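Local atomic coordinates of peroxisomal acyl-CoA oxidase 1A (Solanum lycopersicum, PDB entry 2FON), a protein that probably oxidises acyl-CoA esters with FAD as cofactor, in the peroxisomal beta-oxidation of fatty acids. Residues F365-W369 / K553-K557. Sequence-based numbering, arbitrary orientation.
Sequences FVGEW and KYIEK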
loop_
_atom_site.group_PDB
_atom_site.type_symbol
_atom_site.label_atom_id
_atom_site.label_comp_id
_atom_site.label_asym_id
_atom_site.label_seq_id
_atom_site.Cartn_x
_atom_site.Cartn_y
_atom_site.Cartn_z
ATOM N N PHE B 365 -22.193 0.652 -8.683
ATOM C CA PHE B 365 -23.624 0.462 -8.557
ATOM C C PHE B 365 -24.102 0.810 -7.192
ATOM O O PHE B 365 -25.164 1.413 -7.038
ATOM C CB PHE B 365 -23.997 -0.951 -8.960
ATOM C CG PHE B 365 -23.674 -1.262 -10.424
ATOM C CD1 PHE B 365 -23.301 -2.563 -10.822
ATOM C CD2 PHE B 365 -23.730 -0.256 -11.381
ATOM C CE1 PHE B 365 -23.024 -2.846 -12.123
ATOM C CE2 PHE B 365 -23.462 -0.533 -12.702
ATOM C CZ PHE B 365 -23.121 -1.833 -13.090
ATOM N N VAL B 366 -23.299 0.515 -6.193
ATOM C CA VAL B 366 -23.639 1.014 -4.876
ATOM C C VAL B 366 -23.541 2.527 -4.931
ATOM O O VAL B 366 -24.351 3.225 -4.351
ATOM C CB VAL B 366 -22.858 0.311 -3.724
ATOM C CG1 VAL B 366 -21.507 0.917 -3.482
ATOM C CG2 VAL B 366 -23.669 0.367 -2.468
ATOM N N GLY B 367 -22.639 3.051 -5.732
ATOM C CA GLY B 367 -22.710 4.479 -6.035
ATOM C C GLY B 367 -24.045 5.018 -6.556
ATOM O O GLY B 367 -24.503 6.080 -6.102
ATOM N N GLU B 368 -24.688 4.328 -7.507
ATOM C CA GLU B 368 -25.955 4.837 -8.045
ATOM C C GLU B 368 -27.013 4.687 -7.012
ATOM O O GLU B 368 -27.972 5.456 -6.988
ATOM C CB GLU B 368 -26.442 4.052 -9.254
ATOM C CG GLU B 368 -25.610 4.170 -10.523
ATOM C CD GLU B 368 -26.100 3.208 -11.627
ATOM O OE1 GLU B 368 -27.254 2.694 -11.553
ATOM O OE2 GLU B 368 -25.310 2.949 -12.559
ATOM N N TRP B 369 -26.892 3.660 -6.181
ATOM C CA TRP B 369 -27.967 3.413 -5.252
ATOM C C TRP B 369 -27.949 4.498 -4.187
ATOM O O TRP B 369 -28.995 4.833 -3.619
ATOM C CB TRP B 369 -27.947 1.992 -4.674
ATOM C CG TRP B 369 -28.920 1.860 -3.575
ATOM C CD1 TRP B 369 -30.238 1.679 -3.695
ATOM C CD2 TRP B 369 -28.647 1.998 -2.176
ATOM N NE1 TRP B 369 -30.831 1.696 -2.452
ATOM C CE2 TRP B 369 -29.873 1.882 -1.503
ATOM C CE3 TRP B 369 -27.480 2.198 -1.434
ATOM C CZ2 TRP B 369 -29.987 1.949 -0.127
ATOM C CZ3 TRP B 369 -27.579 2.268 -0.042
ATOM C CH2 TRP B 369 -28.843 2.157 0.598
ATOM N N LYS B 553 -27.126 -4.771 -3.441
ATOM C CA LYS B 553 -27.476 -3.667 -4.340
ATOM C C LYS B 553 -27.074 -4.009 -5.767
ATOM O O LYS B 553 -27.672 -3.577 -6.751
ATOM C CB LYS B 553 -26.823 -2.361 -3.886
ATOM C CG LYS B 553 -27.313 -1.912 -2.530
ATOM C CD LYS B 553 -28.767 -1.572 -2.585
ATOM C CE LYS B 553 -29.436 -1.510 -1.225
ATOM N NZ LYS B 553 -30.983 -1.605 -1.429
ATOM N N TYR B 554 -26.033 -4.813 -5.863
ATOM C CA TYR B 554 -25.603 -5.335 -7.127
ATOM C C TYR B 554 -26.726 -6.254 -7.661
ATOM O O TYR B 554 -27.070 -6.230 -8.866
ATOM C CB TYR B 554 -24.252 -6.062 -6.949
ATOM C CG TYR B 554 -23.463 -6.162 -8.234
ATOM C CD1 TYR B 554 -22.101 -5.905 -8.284
ATOM C CD2 TYR B 554 -24.108 -6.513 -9.425
ATOM C CE1 TYR B 554 -21.396 -6.016 -9.504
ATOM C CE2 TYR B 554 -23.428 -6.618 -10.613
ATOM C CZ TYR B 554 -22.094 -6.367 -10.662
ATOM O OH TYR B 554 -21.532 -6.497 -11.897
ATOM N N ILE B 555 -27.306 -7.052 -6.762
ATOM C CA ILE B 555 -28.345 -7.959 -7.187
ATOM C C ILE B 555 -29.554 -7.137 -7.592
ATOM O O ILE B 555 -30.238 -7.484 -8.564
ATOM C CB ILE B 555 -28.701 -9.043 -6.102
ATOM C CG1 ILE B 555 -27.486 -9.956 -5.797
ATOM C CG2 ILE B 555 -29.941 -9.852 -6.516
ATOM C CD1 ILE B 555 -27.703 -10.917 -4.622
ATOM N N GLU B 556 -29.804 -6.042 -6.878
ATOM C CA GLU B 556 -30.984 -5.231 -7.140
ATOM C C GLU B 556 -30.901 -4.581 -8.513
ATOM O O GLU B 556 -31.896 -4.479 -9.254
ATOM C CB GLU B 556 -31.138 -4.172 -6.073
ATOM C CG GLU B 556 -32.040 -4.573 -4.929
ATOM C CD GLU B 556 -32.393 -3.393 -3.999
ATOM O OE1 GLU B 556 -32.196 -2.191 -4.370
ATOM O OE2 GLU B 556 -32.872 -3.684 -2.876
ATOM N N LYS B 557 -29.675 -4.144 -8.823
ATOM C CA LYS B 557 -29.290 -3.572 -10.110
ATOM C C LYS B 557 -29.555 -4.562 -11.276
ATOM O O LYS B 557 -30.088 -4.178 -12.333
ATOM C CB LYS B 557 -27.833 -3.189 -10.018
ATOM C CG LYS B 557 -27.235 -2.610 -11.252
ATOM C CD LYS B 557 -28.071 -1.485 -11.803
ATOM C CE LYS B 557 -27.512 -1.033 -13.122
ATOM N NZ LYS B 557 -28.014 0.323 -13.367
#
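The helix segments 365-369 and 553-557 cross almost at a right angle, 82° between their directions, with axes 9.4 Å apart and the CA atoms of Val366 and Lys553 the nearest across the crossing. This is a helix-helix crossing in the all-helical part of the acyl-CoA oxidase fold, joining helix 347-380 of the C-alpha1 region to helix 535-558 of the C-terminal region, away from the FAD site. Phe365 and Tyr554, both buried, meet as a T-shaped pair: Phe365 turns an edge onto the face of Tyr554, with centroids 5.3 Å apart, while one face of its own ring takes CG of Lys557 as a CH-pi contact. Leu571 of helix 567-585 also packs on Phe365, and Leu574 and Cys575 on Tyr554. Lys553 lies over one face of the Trp369 indole: its CD stands 3.5 Å from the centroid of the five-membered ring, and NZ makes a cation-pi contact with that ring. Trp369 turns that face to the lysine because its CG lies opposite the backbone N (chi1 171°). Replacing Trp369 by an alanine is likely to take the aromatic face from under the Lys553 chain and leave its ammonium relying more on Glu556, one turn on, whose hydrogen bonds to it are weak. Val366 adds a looser apolar touch beside Lys553 and packs on Leu399. The Lys557 chain bends at chi2 (51°), its aliphatic part passing the Phe365 ring on the way to Glu368. Gln560 is a second partner of its ammonium, and Lys557 NZ donates to the syn lone pair of Glu368 OE1 at 3.1 Å, closing a salt bridge between the helices.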